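Long-range contacts in cellulosomal-scaffolding protein A (Clostridium thermocellum, PDB 4B9F), which probably anchors the cellulosome to crystalline cellulose through its family 3a carbohydrate-binding module: residues D50-C55 against A114-S119; Q21-N26 against G104-I109; T44-K49 against S119-S124. All coordinates share one frame; numbering follows the deposited sequence.

How the contacts relate
Along the chain the segments come in the order 21-26, 44-49, 50-55, 104-109, 114-119 and 119-124. Contacts 1 and 2 are pairings of one antiparallel sheet and sit toward the two ends of strand 106-115, contact 2 with strand 20-26 and contact 1 with strand 51-61, their centres about 24 Å apart. Contact 3 adjoins contact 1, its centre about 11 Å away: 44-49 runs into 50-55, and 114-119 into 119-124, sharing Ser119, and the Asp117-Lys49 salt bridge ties the two. Its calcium ion, beyond that end of strand 106-115, joins the loop 44-49 to strand 121-122 and the residues just after it. Contacts 2 and 3, centres about 27 Å apart, do not touch.

Contact 1: D50-C55 against A114-S119; sequences DQTFWC and AKNDWS
Thr52 and Asn116 meet side chain to side chain, crossing at roughly a right angle, with the OG1 hydroxyl of Thr52 donating to OD1 of Asn116 at 2.7 Å. The hydroxyl sits 23° off the plane of the amide. Water 2 closes the circuit: it donates to Thr52 OG1 and accepts from Asn116 ND2, a pattern that agrees with the modelled orientation of the amide. CG of Asn116 lies anti to its carbonyl carbon (chi1 -68°), and that swings the amide back alongside the backbone of Asp50 to Thr52; ND2 comes 3.4 Å from CB of Asp50.

Behind this pair is the end of an antiparallel ladder. Thr52 N gives to Ala114 O at 3.0 Å and Ala114 N returns to Thr52 O, a hydrogen-bonded pair, while Asn116 N reaches Asp50 O at 2.8 Å. Between them Gln51 and Lys115, a non-hydrogen-bonded pair, run side by side with their CG atoms 4.0 Å apart. Their polar tips go elsewhere: Gln51 OE1 to Tyr121 and Tyr43, Lys115 NZ to carbonyls including that of Val45. On the face with Thr52 and Ala114, Trp54 CH2 meets Trp118 CZ2 tip to tip at 4.0 Å, and Ala114 CB lies against one face of the Trp118 ring.

Further out, a type I turn from Lys115 to Trp118, closed by Trp118 N to Lys115 O, carries the chain off the sheet. Asp117 OD1 follows with an Asx turn, accepting both N and OG of Ser119 from one face of its carboxylate.

Backbone bonds set the register, and Thr52 and water 2 tie Asn116, early in the turn, to the strand. Trp118 probably belongs to the planar aromatic and polar strip thought to meet cellulose in family 3a modules; no sugar is bound.

Contact 2: Q21-N26 against G104-I109; sequences QFKVTN and GAHVQI
The carbonyl oxygen of Phe22 is gripped by the facing strand: Ile109 N donates to it at 2.8 Å, with an N-H...O angle of 167°, and Gln108 CA adds a weaker C-H...O contact, CA to O 3.4 Å. Phe22 N returns the bond to Ile109 O, so the two residues form a hydrogen-bonded antiparallel pair. Val24 and Val107 repeat the pattern two residues on. At the far end the ladder shifts: Asn26 N still gives to Ala105 O, but Asn26 O takes its donor from Gly104 N, one residue earlier than regular pairing would use.

Side chains divide between two faces. On one, Lys23, Thr25, His106 and Gln108 gather. His106 carries CG between its backbone N and carbonyl carbon (chi1 69°), the crowded position, which lays its ring over toward Lys23; the lysine chain crosses obliquely and sets CD 3.5 Å from His106 CD2. The turn at chi3 then lifts NZ to water 3, which accepts from it at 3.1 Å and donates to Gln108 OE1 at 2.7 Å. Gln108 NE2 is bonded to Gln110.

The opposite face is apolar: Val24 CB touches Val107 CG1 at 3.9 Å, and Ile109 CD1 tucks beside Phe22 CB.

This apolar face looks into the beta sandwich, where Phe22, Val24 and Ile109 all pack on Leu39 of strand 37-43 in the other sheet, and Phe22 also meets Phe6 edge-to-face. Within its own sheet the pair is central, flanked by strand 2-8 beyond 20-26 and by strand 51-61 beyond 106-115.

Contact 3: T44-K49 against S119-S124; sequences TVDGQK and SNYTQS. With CA (calcium ion), chain C.
Asp46 turns its carboxylate toward Tyr121 and Thr122, with OD2 near the plane of the Tyr121 ring at the ring's edge. The same oxygen accepts from Thr122 N at 2.8 Å along a nearly straight line (171°), the donor arriving from above the carboxylate, 41° out of its plane. OD2 also binds the calcium ion at 2.4 Å, and OD1 joins it in a longer, bidentate grip at 2.8 Å.

Thr122 thus offers its N to the aspartate and its carbonyl O to the metal, also at 2.4 Å. Across from it, Thr44 chelates with two atoms: OG1 is set between backbone N and carbonyl carbon (chi1 47°), bringing it round to the metal together with Thr44 O. Water 6 adds another ligand, and Asn125 and Asp126 complete the site.

Beside the metal, the Tyr121 ring leans obliquely on Val45, CD1 lying 3.6 Å from Val45 O. Water 4 links Asp46 O to Asn120 O. At the far end the bent chain of Lys49 brings NZ to Ser119 OG in a weak bond of 3.3 Å, with water 5 bridging the two; its stronger partner is the carboxylate of Asp117.

The calcium probably draws charge from OD2, which links the metal to the backbone of strand 121-122 and probably helps fix it against the loop. The ion thus joins loop 44-49 to strand 121-122 and the residues just after it.

Contact 1: D50-C55 against A114-S119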
loop_
_atom_site.group_PDB
_atom_site.type_symbol
_atom_site.label_atom_id
_atom_site.label_comp_id
_atom_site.label_asym_id
_atom_site.label_seq_id
_atom_site.Cartn_x
_atom_site.Cartn_y
_atom_site.Cartn_z
ATOM N N ASP A 50 9.185 16.936 2.345
ATOM C CA ASP A 50 7.788 16.672 2.659
ATOM C C ASP A 50 7.165 15.891 1.512
ATOM O O ASP A 50 7.451 16.153 0.346
ATOM C CB ASP A 50 7.002 17.969 2.861
ATOM C CG ASP A 50 7.444 18.752 4.088
ATOM O OD1 ASP A 50 8.184 18.203 4.934
ATOM O OD2 ASP A 50 7.037 19.927 4.207
ATOM N N GLN A 51 6.303 14.944 1.859
ATOM C CA GLN A 51 5.638 14.098 0.882
ATOM C C GLN A 51 4.143 14.083 1.128
ATOM O O GLN A 51 3.690 14.364 2.235
ATOM C CB GLN A 51 6.189 12.671 0.954
ATOM C CG GLN A 51 7.644 12.564 0.529
ATOM C CD GLN A 51 8.270 11.252 0.920
ATOM O OE1 GLN A 51 8.424 10.350 0.096
ATOM N NE2 GLN A 51 8.643 11.137 2.191
ATOM N N THR A 52 3.380 13.749 0.089
ATOM C CA THR A 52 1.925 13.641 0.204
ATOM C C THR A 52 1.452 12.394 -0.529
ATOM O O THR A 52 1.997 12.033 -1.576
ATOM C CB THR A 52 1.219 14.881 -0.395
ATOM O OG1 THR A 52 1.790 16.067 0.160
ATOM C CG2 THR A 52 -0.275 14.876 -0.084
ATOM N N PHE A 53 0.453 11.741 0.051
ATOM C CA PHE A 53 -0.198 10.562 -0.520
ATOM C C PHE A 53 -1.618 10.871 -0.961
ATOM O O PHE A 53 -2.371 11.556 -0.256
ATOM C CB PHE A 53 -0.260 9.443 0.543
ATOM C CG PHE A 53 -1.161 8.285 0.159
ATOM C CD1 PHE A 53 -0.662 7.215 -0.566
ATOM C CD2 PHE A 53 -2.511 8.273 0.507
ATOM C CE1 PHE A 53 -1.484 6.160 -0.936
ATOM C CE2 PHE A 53 -3.343 7.222 0.142
ATOM C CZ PHE A 53 -2.825 6.164 -0.584
ATOM N N TRP A 54 -2.005 10.345 -2.116
ATOM C CA TRP A 54 -3.403 10.356 -2.516
ATOM C C TRP A 54 -3.752 8.984 -3.049
ATOM O O TRP A 54 -2.920 8.327 -3.667
ATOM C CB TRP A 54 -3.662 11.394 -3.614
ATOM C CG TRP A 54 -3.070 12.745 -3.332
ATOM C CD1 TRP A 54 -3.642 13.784 -2.636
ATOM C CD2 TRP A 54 -1.789 13.212 -3.764
ATOM N NE1 TRP A 54 -2.780 14.861 -2.603
ATOM C CE2 TRP A 54 -1.640 14.535 -3.295
ATOM C CE3 TRP A 54 -0.747 12.633 -4.498
ATOM C CZ2 TRP A 54 -0.487 15.289 -3.545
ATOM C CZ3 TRP A 54 0.393 13.375 -4.737
ATOM C CH2 TRP A 54 0.515 14.692 -4.264
ATOM N N CYS A 55 -4.977 8.536 -2.823
ATOM C CA CYS A 55 -5.436 7.327 -3.491
ATOM C C CYS A 55 -6.170 7.699 -4.784
ATOM O O CYS A 55 -7.128 8.466 -4.740
ATOM C CB CYS A 55 -6.352 6.536 -2.566
ATOM S SG CYS A 55 -6.911 4.985 -3.262
ATOM N N ALA A 114 4.141 11.634 -3.824
ATOM C CA ALA A 114 5.164 12.474 -4.410
ATOM C C ALA A 114 5.737 13.393 -3.356
ATOM O O ALA A 114 5.113 13.645 -2.317
ATOM C CB ALA A 114 4.567 13.312 -5.528
ATOM N N LYS A 115 6.923 13.911 -3.639
ATOM C CA LYS A 115 7.496 14.971 -2.824
ATOM C C LYS A 115 6.783 16.277 -3.149
ATOM O O LYS A 115 6.333 16.483 -4.280
ATOM C CB LYS A 115 8.985 15.101 -3.099
ATOM C CG LYS A 115 9.767 13.879 -2.649
ATOM C CD LYS A 115 11.186 13.932 -3.148
ATOM C CE LYS A 115 11.976 12.778 -2.599
ATOM N NZ LYS A 115 13.390 12.760 -3.052
ATOM N N ASN A 116 6.672 17.161 -2.169
ATOM C CA ASN A 116 5.885 18.366 -2.391
ATOM C C ASN A 116 6.507 19.308 -3.423
ATOM O O ASN A 116 5.815 20.159 -3.986
ATOM C CB ASN A 116 5.565 19.061 -1.062
ATOM C CG ASN A 116 4.595 18.245 -0.191
ATOM O OD1 ASN A 116 4.179 17.140 -0.566
ATOM N ND2 ASN A 116 4.252 18.773 0.983
ATOM N N ASP A 117 7.798 19.134 -3.692
ATOM C CA ASP A 117 8.477 19.916 -4.725
ATOM C C ASP A 117 8.595 19.150 -6.050
ATOM O O ASP A 117 9.215 19.628 -6.997
ATOM C CB ASP A 117 9.850 20.406 -4.236
ATOM C CG ASP A 117 10.866 19.286 -4.098
ATOM O OD1 ASP A 117 10.474 18.104 -4.121
ATOM O OD2 ASP A 117 12.068 19.594 -3.953
ATOM N N TRP A 118 7.990 17.965 -6.098
ATOM C CA TRP A 118 7.946 17.152 -7.315
ATOM C C TRP A 118 9.325 16.725 -7.818
ATOM O O TRP A 118 9.505 16.424 -9.004
ATOM C CB TRP A 118 7.073 17.823 -8.403
ATOM C CG TRP A 118 5.648 17.829 -7.949
ATOM C CD1 TRP A 118 5.012 18.817 -7.252
ATOM C CD2 TRP A 118 4.706 16.757 -8.077
ATOM N NE1 TRP A 118 3.727 18.431 -6.955
ATOM C CE2 TRP A 118 3.515 17.170 -7.449
ATOM C CE3 TRP A 118 4.753 15.489 -8.667
ATOM C CZ2 TRP A 118 2.379 16.364 -7.400
ATOM C CZ3 TRP A 118 3.623 14.688 -8.614
ATOM C CH2 TRP A 118 2.454 15.131 -7.989
ATOM N N SER A 119 10.287 16.654 -6.898
ATOM C CA SER A 119 11.629 16.178 -7.228
ATOM C C SER A 119 11.668 14.651 -7.334
ATOM O O SER A 119 10.714 13.953 -6.988
ATOM C CB SER A 119 12.670 16.699 -6.229
ATOM O OG SER A 119 12.403 16.277 -4.909
HETATM O O HOH W 1 8.994 18.519 -0.986
HETATM O O HOH W 2 2.198 17.096 2.764
#

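Contact 2: Q21-N26 against G104-I109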
loop_
_atom_site.group_PDB
_atom_site.type_symbol
_atom_site.label_atom_id
_atom_site.label_comp_id
_atom_site.label_asym_id
_atom_site.label_seq_id
_atom_site.Cartn_x
_atom_site.Cartn_y
_atom_site.Cartn_z
ATOM N N GLN A 21 0.292 -0.349 -5.871
ATOM C CA GLN A 21 -1.037 -0.933 -6.060
ATOM C C GLN A 21 -1.176 -2.139 -5.140
ATOM O O GLN A 21 -0.392 -3.082 -5.244
ATOM C CB GLN A 21 -1.234 -1.396 -7.509
ATOM C CG GLN A 21 -0.705 -0.435 -8.560
ATOM C CD GLN A 21 -1.574 0.784 -8.736
ATOM O OE1 GLN A 21 -2.764 0.675 -9.050
ATOM N NE2 GLN A 21 -0.981 1.959 -8.555
ATOM N N PHE A 22 -2.156 -2.108 -4.237
ATOM C CA PHE A 22 -2.388 -3.210 -3.310
ATOM C C PHE A 22 -3.730 -3.863 -3.573
ATOM O O PHE A 22 -4.715 -3.179 -3.888
ATOM C CB PHE A 22 -2.435 -2.706 -1.863
ATOM C CG PHE A 22 -1.094 -2.448 -1.228
ATOM C CD1 PHE A 22 -0.497 -1.203 -1.317
ATOM C CD2 PHE A 22 -0.467 -3.438 -0.474
ATOM C CE1 PHE A 22 0.724 -0.950 -0.698
ATOM C CE2 PHE A 22 0.743 -3.193 0.142
ATOM C CZ PHE A 22 1.338 -1.950 0.034
ATOM N N LYS A 23 -3.794 -5.177 -3.384
ATOM C CA LYS A 23 -5.079 -5.872 -3.348
ATOM C C LYS A 23 -5.059 -6.832 -2.176
ATOM O O LYS A 23 -4.214 -7.730 -2.119
ATOM C CB LYS A 23 -5.362 -6.626 -4.651
ATOM C CG LYS A 23 -6.738 -7.304 -4.664
ATOM C CD LYS A 23 -7.245 -7.578 -6.074
ATOM C CE LYS A 23 -6.303 -8.459 -6.853
ATOM N NZ LYS A 23 -6.978 -8.954 -8.092
ATOM N N VAL A 24 -5.982 -6.643 -1.241
ATOM C CA VAL A 24 -5.999 -7.438 -0.019
ATOM C C VAL A 24 -7.283 -8.250 0.014
ATOM O O VAL A 24 -8.381 -7.694 -0.101
ATOM C CB VAL A 24 -5.936 -6.527 1.227
ATOM C CG1 VAL A 24 -5.945 -7.366 2.508
ATOM C CG2 VAL A 24 -4.716 -5.619 1.169
ATOM N N THR A 25 -7.151 -9.566 0.158
ATOM C CA THR A 25 -8.305 -10.454 0.128
ATOM C C THR A 25 -8.478 -11.132 1.481
ATOM O O THR A 25 -7.513 -11.641 2.051
ATOM C CB THR A 25 -8.138 -11.531 -0.966
ATOM O OG1 THR A 25 -7.948 -10.894 -2.239
ATOM C CG2 THR A 25 -9.359 -12.435 -1.023
ATOM N N ASN A 26 -9.709 -11.153 1.983
ATOM C CA ASN A 26 -10.015 -11.860 3.225
ATOM C C ASN A 26 -10.268 -13.326 2.919
ATOM O O ASN A 26 -11.312 -13.679 2.369
ATOM C CB ASN A 26 -11.239 -11.251 3.909
ATOM C CG ASN A 26 -11.524 -11.872 5.267
ATOM O OD1 ASN A 26 -10.925 -12.885 5.647
ATOM N ND2 ASN A 26 -12.444 -11.268 6.010
ATOM N N GLY A 104 -14.067 -13.599 1.762
ATOM C CA GLY A 104 -14.163 -13.728 0.319
ATOM C C GLY A 104 -14.170 -12.405 -0.436
ATOM O O GLY A 104 -14.137 -12.396 -1.670
ATOM N N ALA A 105 -14.231 -11.293 0.291
ATOM C CA ALA A 105 -14.189 -9.970 -0.328
ATOM C C ALA A 105 -12.744 -9.514 -0.470
ATOM O O ALA A 105 -11.857 -10.005 0.224
ATOM C CB ALA A 105 -14.982 -8.962 0.508
ATOM N N HIS A 106 -12.505 -8.556 -1.358
ATOM C CA HIS A 106 -11.184 -7.943 -1.431
ATOM C C HIS A 106 -11.288 -6.436 -1.528
ATOM O O HIS A 106 -12.331 -5.903 -1.915
ATOM C CB HIS A 106 -10.333 -8.519 -2.574
ATOM C CG HIS A 106 -10.811 -8.166 -3.950
ATOM N ND1 HIS A 106 -11.688 -8.957 -4.660
ATOM C CD2 HIS A 106 -10.498 -7.128 -4.762
ATOM C CE1 HIS A 106 -11.903 -8.418 -5.848
ATOM N NE2 HIS A 106 -11.193 -7.305 -5.935
ATOM N N VAL A 107 -10.209 -5.756 -1.150
ATOM C CA VAL A 107 -10.117 -4.316 -1.329
ATOM C C VAL A 107 -8.920 -4.031 -2.219
ATOM O O VAL A 107 -7.837 -4.603 -2.028
ATOM C CB VAL A 107 -10.056 -3.547 0.031
ATOM C CG1 VAL A 107 -8.894 -4.018 0.903
ATOM C CG2 VAL A 107 -10.003 -2.047 -0.198
ATOM N N GLN A 108 -9.134 -3.179 -3.221
ATOM C CA GLN A 108 -8.075 -2.804 -4.142
ATOM C C GLN A 108 -7.771 -1.335 -3.936
ATOM O O GLN A 108 -8.690 -0.522 -3.851
ATOM C CB GLN A 108 -8.516 -3.050 -5.576
ATOM C CG GLN A 108 -7.475 -2.706 -6.617
ATOM C CD GLN A 108 -7.803 -3.321 -7.964
ATOM O OE1 GLN A 108 -8.184 -4.495 -8.044
ATOM N NE2 GLN A 108 -7.671 -2.536 -9.027
ATOM N N ILE A 109 -6.486 -1.008 -3.847
ATOM C CA ILE A 109 -6.031 0.352 -3.561
ATOM C C ILE A 109 -4.986 0.771 -4.574
ATOM O O ILE A 109 -3.941 0.132 -4.700
ATOM C CB ILE A 109 -5.408 0.457 -2.146
ATOM C CG1 ILE A 109 -6.403 -0.029 -1.089
ATOM C CG2 ILE A 109 -4.923 1.889 -1.872
ATOM C CD1 ILE A 109 -6.049 -1.408 -0.508
HETATM O O HOH W 3 -7.898 -6.569 -9.821
#

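Contact 3: T44-K49 against S119-S124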
loop_
_atom_site.group_PDB
_atom_site.type_symbol
_atom_site.label_atom_id
_atom_site.label_comp_id
_atom_site.label_asym_id
_atom_site.label_seq_id
_atom_site.Cartn_x
_atom_site.Cartn_y
_atom_site.Cartn_z
ATOM N N THR A 44 13.424 4.058 -0.093
ATOM C CA THR A 44 14.384 5.079 0.290
ATOM C C THR A 44 13.959 6.397 -0.338
ATOM O O THR A 44 13.725 6.478 -1.545
ATOM C CB THR A 44 15.810 4.728 -0.170
ATOM O OG1 THR A 44 15.778 4.316 -1.545
ATOM C CG2 THR A 44 16.385 3.607 0.674
ATOM N N VAL A 45 13.863 7.435 0.483
ATOM C CA VAL A 45 13.302 8.708 0.040
ATOM C C VAL A 45 14.180 9.464 -0.973
ATOM O O VAL A 45 13.664 10.266 -1.747
ATOM C CB VAL A 45 12.941 9.588 1.268
ATOM C CG1 VAL A 45 14.197 10.021 2.023
ATOM C CG2 VAL A 45 12.088 10.790 0.867
ATOM N N ASP A 46 15.486 9.193 -0.972
ATOM C CA ASP A 46 16.442 9.823 -1.897
ATOM C C ASP A 46 16.440 11.348 -1.780
ATOM O O ASP A 46 16.224 12.060 -2.768
ATOM C CB ASP A 46 16.171 9.417 -3.353
ATOM C CG ASP A 46 15.942 7.924 -3.518
ATOM O OD1 ASP A 46 16.705 7.111 -2.949
ATOM O OD2 ASP A 46 14.980 7.558 -4.215
ATOM N N GLY A 47 16.694 11.843 -0.573
ATOM C CA GLY A 47 16.651 13.267 -0.298
ATOM C C GLY A 47 15.368 13.586 0.431
ATOM O O GLY A 47 14.302 13.641 -0.176
ATOM N N GLN A 48 15.465 13.768 1.745
ATOM C CA GLN A 48 14.282 13.989 2.559
ATOM C C GLN A 48 13.572 15.284 2.165
ATOM O O GLN A 48 14.193 16.350 2.094
ATOM C CB GLN A 48 14.649 14.010 4.044
ATOM C CG GLN A 48 13.488 14.375 4.960
ATOM C CD GLN A 48 12.390 13.321 4.963
ATOM O OE1 GLN A 48 12.656 12.128 4.821
ATOM N NE2 GLN A 48 11.144 13.761 5.131
ATOM N N LYS A 49 12.275 15.164 1.895
ATOM C CA LYS A 49 11.398 16.288 1.577
ATOM C C LYS A 49 10.024 15.930 2.115
ATOM O O LYS A 49 9.714 14.744 2.284
ATOM C CB LYS A 49 11.266 16.469 0.057
ATOM C CG LYS A 49 12.539 16.792 -0.690
ATOM C CD LYS A 49 12.922 18.253 -0.526
ATOM C CE LYS A 49 14.171 18.583 -1.337
ATOM N NZ LYS A 49 14.054 18.169 -2.771
ATOM N N SER A 119 10.287 16.654 -6.898
ATOM C CA SER A 119 11.629 16.178 -7.228
ATOM C C SER A 119 11.668 14.651 -7.334
ATOM O O SER A 119 10.714 13.953 -6.988
ATOM C CB SER A 119 12.670 16.699 -6.229
ATOM O OG SER A 119 12.403 16.277 -4.909
ATOM N N ASN A 120 12.773 14.128 -7.842
ATOM C CA ASN A 120 12.809 12.725 -8.235
ATOM C C ASN A 120 13.101 11.725 -7.127
ATOM O O ASN A 120 13.789 12.029 -6.152
ATOM C CB ASN A 120 13.804 12.515 -9.374
ATOM C CG ASN A 120 13.306 13.076 -10.689
ATOM O OD1 ASN A 120 12.103 13.200 -10.902
ATOM N ND2 ASN A 120 14.232 13.406 -11.583
ATOM N N TYR A 121 12.543 10.533 -7.319
ATOM C CA TYR A 121 12.905 9.333 -6.589
ATOM C C TYR A 121 13.657 8.392 -7.525
ATOM O O TYR A 121 13.532 8.474 -8.759
ATOM C CB TYR A 121 11.657 8.562 -6.188
ATOM C CG TYR A 121 10.714 9.197 -5.206
ATOM C CD1 TYR A 121 10.982 9.189 -3.835
ATOM C CD2 TYR A 121 9.507 9.739 -5.637
ATOM C CE1 TYR A 121 10.077 9.733 -2.924
ATOM C CE2 TYR A 121 8.608 10.288 -4.747
ATOM C CZ TYR A 121 8.890 10.278 -3.389
ATOM O OH TYR A 121 7.974 10.806 -2.511
ATOM N N THR A 122 14.385 7.461 -6.918
ATOM C CA THR A 122 15.011 6.344 -7.608
ATOM C C THR A 122 14.364 5.079 -7.067
ATOM O O THR A 122 14.367 4.867 -5.853
ATOM C CB THR A 122 16.510 6.305 -7.286
ATOM O OG1 THR A 122 17.142 7.459 -7.855
ATOM C CG2 THR A 122 17.154 5.032 -7.824
ATOM N N GLN A 123 13.802 4.243 -7.937
ATOM C CA GLN A 123 13.065 3.078 -7.448
ATOM C C GLN A 123 13.918 1.827 -7.259
ATOM O O GLN A 123 13.499 0.896 -6.581
ATOM C CB GLN A 123 11.855 2.785 -8.337
ATOM C CG GLN A 123 10.915 3.976 -8.471
ATOM C CD GLN A 123 9.523 3.557 -8.874
ATOM O OE1 GLN A 123 8.685 3.244 -8.023
ATOM N NE2 GLN A 123 9.259 3.547 -10.172
ATOM N N SER A 124 15.115 1.820 -7.835
ATOM C CA SER A 124 15.963 0.630 -7.817
ATOM C C SER A 124 16.510 0.326 -6.428
ATOM O O SER A 124 17.018 -0.764 -6.194
ATOM C CB SER A 124 17.129 0.781 -8.791
ATOM O OG SER A 124 18.011 1.800 -8.355
HETATM CA CA CA C . 14.635 5.311 -3.514
HETATM O O HOH W 4 16.762 12.142 -5.724
HETATM O O HOH W 5 14.588 15.186 -3.305
HETATM O O HOH W 6 12.299 5.975 -4.089
#